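Local coordinates for putative branched chain amino acid ABC transporter, periplasmic amino acid-binding protein (Brucella ovis, PDB 4XFK) that probably binds branched-chain and related amino acids in the periplasm and delivers them to an ABC-type amino-acid transport system, at residues L227-A232 against P249-N254; A279-Y284 against H290-V295. The protein carries 1 engineered substitution. All coordinates share one frame; numbering follows the deposited sequence.

Contact 1. Residues L227-A232 against P249-N254; sequences LLMKAA and PGNIGN
The backbones of Lys230, within helix 223-235, and Asn254, in the short helix 251-255, draw close, their CA atoms 5.0 Å apart, with no hydrogen bond between the two segments. Both helices follow strands of the parallel part of one sheet in this two-lobed periplasmic binding protein: the longer leads into strand 240-243, the shorter comes after it. The closeness reaches the main chain, where Lys230 CA lies 3.8 Å from the carbonyl O of Asn254. Met229 CB faces the short helix, and its chain, bent at chi2 and chi3, crosses the Asn251 side chain at about a right angle; Met229 CG comes 4.0 Å from Asn251 OD1. The amide nitrogen of buried Asn251 is bound elsewhere, by the carbonyl of Leu246. Lys230 meets the neighbouring helix with its root: CG is anti to the backbone N (chi1 -176°) and the extended chain carries the ammonium end away. At the N-terminus of the short helix, Asp368 accepts hydrogen bonds from the backbone nitrogens of Gly250, the N-cap residue, and Gly253. Asn254 reaches across to helix 223-235, giving a hydrogen bond from ND2 to the carbonyl O of Leu226 while the same ND2 lies 4.0 Å from Lys230 CB.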
loop_
_atom_site.group_PDB
_atom_site.type_symbol
_atom_site.label_atom_id
_atom_site.label_comp_id
_atom_site.label_asym_id
_atom_site.label_seq_id
_atom_site.Cartn_x
_atom_site.Cartn_y
_atom_site.Cartn_z
ATOM N N LEU A 227 -15.829 -4.900 -9.796
ATOM C CA LEU A 227 -16.970 -4.811 -10.704
ATOM C C LEU A 227 -16.554 -4.316 -12.082
ATOM O O LEU A 227 -17.206 -4.616 -13.081
ATOM C CB LEU A 227 -18.075 -3.929 -10.121
ATOM C CG LEU A 227 -18.694 -4.430 -8.814
ATOM C CD1 LEU A 227 -19.794 -3.484 -8.354
ATOM C CD2 LEU A 227 -19.202 -5.877 -8.950
ATOM N N LEU A 228 -15.461 -3.558 -12.132
ATOM C CA LEU A 228 -14.883 -3.147 -13.402
ATOM C C LEU A 228 -14.365 -4.379 -14.157
ATOM O O LEU A 228 -14.604 -4.526 -15.362
ATOM C CB LEU A 228 -13.764 -2.129 -13.166
ATOM C CG LEU A 228 -12.996 -1.643 -14.398
ATOM C CD1 LEU A 228 -13.922 -1.087 -15.484
ATOM C CD2 LEU A 228 -11.949 -0.601 -13.982
ATOM N N MET A 229 -13.661 -5.265 -13.451
ATOM C CA MET A 229 -13.176 -6.510 -14.048
ATOM C C MET A 229 -14.336 -7.374 -14.535
ATOM O O MET A 229 -14.280 -7.956 -15.617
ATOM C CB MET A 229 -12.319 -7.305 -13.055
ATOM C CG MET A 229 -10.996 -6.647 -12.692
ATOM S SD MET A 229 -9.988 -6.192 -14.121
ATOM C CE MET A 229 -9.502 -7.808 -14.738
ATOM N N LYS A 230 -15.390 -7.461 -13.731
ATOM C CA LYS A 230 -16.558 -8.246 -14.118
ATOM C C LYS A 230 -17.196 -7.718 -15.407
ATOM O O LYS A 230 -17.547 -8.490 -16.304
ATOM C CB LYS A 230 -17.584 -8.270 -12.985
ATOM C CG LYS A 230 -18.784 -9.149 -13.274
ATOM C CD LYS A 230 -19.647 -9.324 -12.047
ATOM C CE LYS A 230 -20.846 -10.200 -12.365
ATOM N NZ LYS A 230 -21.585 -10.562 -11.132
ATOM N N ALA A 231 -17.350 -6.400 -15.493
ATOM C CA ALA A 231 -17.908 -5.775 -16.690
ATOM C C ALA A 231 -16.996 -5.992 -17.895
ATOM O O ALA A 231 -17.474 -6.257 -19.002
ATOM C CB ALA A 231 -18.148 -4.291 -16.455
ATOM N N ALA A 232 -15.685 -5.887 -17.682
ATOM C CA ALA A 232 -14.714 -6.145 -18.745
ATOM C C ALA A 232 -14.857 -7.577 -19.247
ATOM O O ALA A 232 -14.847 -7.825 -20.454
ATOM C CB ALA A 232 -13.292 -5.880 -18.254
ATOM N N PRO A 249 -7.929 -10.103 -3.343
ATOM C CA PRO A 249 -8.755 -11.301 -3.539
ATOM C C PRO A 249 -10.096 -10.982 -4.192
ATOM O O PRO A 249 -10.756 -10.007 -3.803
ATOM C CB PRO A 249 -8.940 -11.821 -2.115
ATOM C CG PRO A 249 -7.677 -11.402 -1.419
ATOM C CD PRO A 249 -7.367 -10.035 -1.980
ATOM N N GLY A 250 -10.455 -11.777 -5.201
ATOM C CA GLY A 250 -11.724 -11.651 -5.900
ATOM C C GLY A 250 -11.636 -11.206 -7.359
ATOM O O GLY A 250 -12.493 -11.563 -8.175
ATOM N N ASN A 251 -10.625 -10.406 -7.695
ATOM C CA ASN A 251 -10.527 -9.848 -9.043
ATOM C C ASN A 251 -10.309 -10.872 -10.153
ATOM O O ASN A 251 -10.890 -10.749 -11.232
ATOM C CB ASN A 251 -9.408 -8.818 -9.116
ATOM C CG ASN A 251 -9.775 -7.521 -8.471
ATOM O OD1 ASN A 251 -10.862 -6.994 -8.692
ATOM N ND2 ASN A 251 -8.861 -6.974 -7.691
ATOM N N ILE A 252 -9.460 -11.865 -9.907
ATOM C CA ILE A 252 -9.154 -12.854 -10.935
ATOM C C ILE A 252 -10.346 -13.774 -11.189
ATOM O O ILE A 252 -10.642 -14.102 -12.340
ATOM C CB ILE A 252 -7.859 -13.625 -10.611
ATOM C CG1 ILE A 252 -6.699 -12.635 -10.494
ATOM C CG2 ILE A 252 -7.580 -14.691 -11.674
ATOM C CD1 ILE A 252 -6.601 -11.668 -11.657
ATOM N N GLY A 253 -11.056 -14.152 -10.131
ATOM C CA GLY A 253 -12.301 -14.877 -10.299
ATOM C C GLY A 253 -13.278 -14.084 -11.158
ATOM O O GLY A 253 -13.888 -14.623 -12.082
ATOM N N ASN A 254 -13.416 -12.793 -10.877
ATOM C CA ASN A 254 -14.334 -11.958 -11.643
ATOM C C ASN A 254 -13.895 -11.766 -13.089
ATOM O O ASN A 254 -14.726 -11.548 -13.969
ATOM C CB ASN A 254 -14.529 -10.596 -10.979
ATOM C CG ASN A 254 -15.580 -10.621 -9.895
ATOM O OD1 ASN A 254 -15.998 -11.685 -9.432
ATOM N ND2 ASN A 254 -16.009 -9.442 -9.476
#

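Contact 2. Residues A279-Y284 against H290-V295; sequences AFAEDY and HYPSYV
One face of the Tyr284 ring carries Pro292, whose CB stands in a CH-pi contact 3.9 Å from the ring centroid and 27° off the normal, displaced toward the CD2 side. At the edge of the same ring, near its plane, the carbonyl O of His290 lies 3.4 Å from CD2. The imidazole of His290 offers its face to the Tyr284 edge in an offset edge-to-face pair, planes at 72°. The first torsion of His290 sets CG between the backbone N and the carbonyl carbon, and the His290 and Tyr284 side chains run alongside each other in the same direction. Both polar ends reach Glu296, whose OE2 is hydrogen-bonded to Tyr284 OH and His290 NE2, tying the two rings together from beyond the contact. Pro292 wedges against the helix: its CG touches Phe280 CE2 at 3.7 Å, and its CD lies 3.7 Å from Ala281 CA. This close approach falls at an alanine, whose methyl lies against Pro292 CD and Tyr291 CD1.

The Tyr291 ring is approached at its edge, with Ala281 O 3.4 Å from CD1. Its hydroxyl donates a 2.7 Å hydrogen bond from OH to Glu282 OE2, on the syn side but 32° out of the carboxylate plane. Glu282 bends at chi2 to run beside the tyrosine, and this pair forms the more exposed margin beside the buried Pro292, Phe280 and Tyr284. Tyr284 also packs on Ala33 and Ala34 of helix 26-44 and on Val300 of helix 296-312. The loop between helices 274-288 and 296-312 thus turns back over the first of them, within the periplasmic binding protein fold.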
loop_
_atom_site.group_PDB
_atom_site.type_symbol
_atom_site.label_atom_id
_atom_site.label_comp_id
_atom_site.label_asym_id
_atom_site.label_seq_id
_atom_site.Cartn_x
_atom_site.Cartn_y
_atom_site.Cartn_z
ATOM N N ALA A 279 9.003 -18.934 1.599
ATOM C CA ALA A 279 8.892 -19.297 3.007
ATOM C C ALA A 279 7.981 -18.317 3.748
ATOM O O ALA A 279 7.197 -18.710 4.612
ATOM C CB ALA A 279 10.269 -19.356 3.664
ATOM N N PHE A 280 8.086 -17.040 3.407
ATOM C CA PHE A 280 7.194 -16.045 3.980
ATOM C C PHE A 280 5.740 -16.308 3.600
ATOM O O PHE A 280 4.864 -16.245 4.448
ATOM C CB PHE A 280 7.598 -14.638 3.558
ATOM C CG PHE A 280 6.557 -13.606 3.868
ATOM C CD1 PHE A 280 6.147 -13.377 5.178
ATOM C CD2 PHE A 280 5.961 -12.886 2.854
ATOM C CE1 PHE A 280 5.168 -12.439 5.460
ATOM C CE2 PHE A 280 4.989 -11.948 3.126
ATOM C CZ PHE A 280 4.588 -11.721 4.435
ATOM N N ALA A 281 5.485 -16.605 2.327
ATOM C CA ALA A 281 4.124 -16.882 1.874
ATOM C C ALA A 281 3.531 -18.029 2.677
ATOM O O ALA A 281 2.395 -17.959 3.140
ATOM C CB ALA A 281 4.104 -17.209 0.381
ATOM N N GLU A 282 4.310 -19.090 2.859
ATOM C CA GLU A 282 3.826 -20.252 3.598
ATOM C C GLU A 282 3.592 -19.951 5.081
ATOM O O GLU A 282 2.602 -20.404 5.662
ATOM C CB GLU A 282 4.787 -21.430 3.430
ATOM C CG GLU A 282 4.821 -22.005 2.011
ATOM C CD GLU A 282 3.524 -22.696 1.627
ATOM O OE1 GLU A 282 2.869 -23.246 2.528
ATOM O OE2 GLU A 282 3.153 -22.687 0.429
ATOM N N ASP A 283 4.492 -19.196 5.703
ATOM C CA ASP A 283 4.323 -18.879 7.116
ATOM C C ASP A 283 3.119 -17.968 7.329
ATOM O O ASP A 283 2.339 -18.156 8.268
ATOM C CB ASP A 283 5.576 -18.233 7.705
ATOM C CG ASP A 283 5.475 -18.063 9.202
ATOM O OD1 ASP A 283 5.553 -19.084 9.914
ATOM O OD2 ASP A 283 5.301 -16.917 9.670
ATOM N N TYR A 284 2.955 -16.988 6.448
ATOM C CA TYR A 284 1.827 -16.077 6.545
ATOM C C TYR A 284 0.509 -16.830 6.391
ATOM O O TYR A 284 -0.450 -16.559 7.107
ATOM C CB TYR A 284 1.955 -14.975 5.489
ATOM C CG TYR A 284 1.022 -13.815 5.703
ATOM C CD1 TYR A 284 1.379 -12.767 6.542
ATOM C CD2 TYR A 284 -0.218 -13.769 5.081
ATOM C CE1 TYR A 284 0.523 -11.698 6.756
ATOM C CE2 TYR A 284 -1.074 -12.698 5.283
ATOM C CZ TYR A 284 -0.695 -11.667 6.127
ATOM O OH TYR A 284 -1.520 -10.585 6.354
ATOM N N HIS A 290 -4.466 -17.480 4.785
ATOM C CA HIS A 290 -4.355 -17.198 3.354
ATOM C C HIS A 290 -2.953 -16.725 2.992
ATOM O O HIS A 290 -2.216 -16.220 3.838
ATOM C CB HIS A 290 -5.390 -16.152 2.915
ATOM C CG HIS A 290 -5.290 -14.855 3.656
ATOM N ND1 HIS A 290 -6.016 -14.593 4.797
ATOM C CD2 HIS A 290 -4.537 -13.752 3.428
ATOM C CE1 HIS A 290 -5.723 -13.381 5.236
ATOM N NE2 HIS A 290 -4.826 -12.852 4.425
ATOM N N TYR A 291 -2.585 -16.901 1.730
ATOM C CA TYR A 291 -1.330 -16.368 1.226
ATOM C C TYR A 291 -1.398 -14.840 1.198
ATOM O O TYR A 291 -2.460 -14.253 0.979
ATOM C CB TYR A 291 -1.051 -16.908 -0.178
ATOM C CG TYR A 291 -0.613 -18.356 -0.222
ATOM C CD1 TYR A 291 0.561 -18.766 0.404
ATOM C CD2 TYR A 291 -1.356 -19.307 -0.907
ATOM C CE1 TYR A 291 0.973 -20.091 0.355
ATOM C CE2 TYR A 291 -0.948 -20.629 -0.968
ATOM C CZ TYR A 291 0.211 -21.017 -0.333
ATOM O OH TYR A 291 0.611 -22.335 -0.401
ATOM N N PRO A 292 -0.262 -14.177 1.428
ATOM C CA PRO A 292 -0.260 -12.710 1.462
ATOM C C PRO A 292 -0.319 -12.102 0.064
ATOM O O PRO A 292 0.345 -12.561 -0.863
ATOM C CB PRO A 292 1.073 -12.383 2.141
ATOM C CG PRO A 292 1.957 -13.538 1.759
ATOM C CD PRO A 292 1.067 -14.747 1.710
ATOM N N SER A 293 -1.123 -11.063 -0.089
ATOM C CA SER A 293 -1.172 -10.346 -1.360
ATOM C C SER A 293 -1.694 -8.941 -1.106
ATOM O O SER A 293 -2.026 -8.592 0.028
ATOM C CB SER A 293 -2.083 -11.059 -2.357
ATOM O OG SER A 293 -3.434 -10.970 -1.941
ATOM N N TYR A 294 -1.738 -8.135 -2.166
ATOM C CA TYR A 294 -2.434 -6.859 -2.134
ATOM C C TYR A 294 -1.802 -5.988 -1.023
ATOM O O TYR A 294 -0.582 -5.796 -1.041
ATOM C CB TYR A 294 -3.938 -7.148 -2.001
ATOM C CG TYR A 294 -4.905 -5.976 -1.883
ATOM C CD1 TYR A 294 -4.771 -4.824 -2.653
ATOM C CD2 TYR A 294 -5.972 -6.045 -0.988
ATOM C CE1 TYR A 294 -5.680 -3.775 -2.523
ATOM C CE2 TYR A 294 -6.876 -5.014 -0.851
ATOM C CZ TYR A 294 -6.715 -3.879 -1.617
ATOM O OH TYR A 294 -7.599 -2.830 -1.499
ATOM N N VAL A 295 -2.576 -5.501 -0.053
ATOM C CA VAL A 295 -2.059 -4.566 0.957
ATOM C C VAL A 295 -1.143 -5.211 2.005
ATOM O O VAL A 295 -0.454 -4.510 2.759
ATOM C CB VAL A 295 -3.210 -3.834 1.686
ATOM C CG1 VAL A 295 -3.998 -2.977 0.680
ATOM C CG2 VAL A 295 -4.126 -4.830 2.388
#

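How the contacts relate
Contacts 1 and 2 follow one another along the chain and meet where Pro249 CD packs 4.0 Å from Ser293 OG. Contact 2 lies nearer the chain centre (about 15 Å against about 20 Å, centre to centre), with four of seven touching residues buried against two of four. Contact 1 brings two helices against each other; contact 2 folds a loop onto the helix before it. The two amides of contact 1 bind main-chain carbonyls outside its segments, whereas contact 2 relies on aromatic rings and a proline, with a direct hydrogen bond at its margin. Asp247 accepts hydrogen bonds from Tyr294 N (to OD2) and Ser293 OG (to its backbone O), linking the two neighbourhoods.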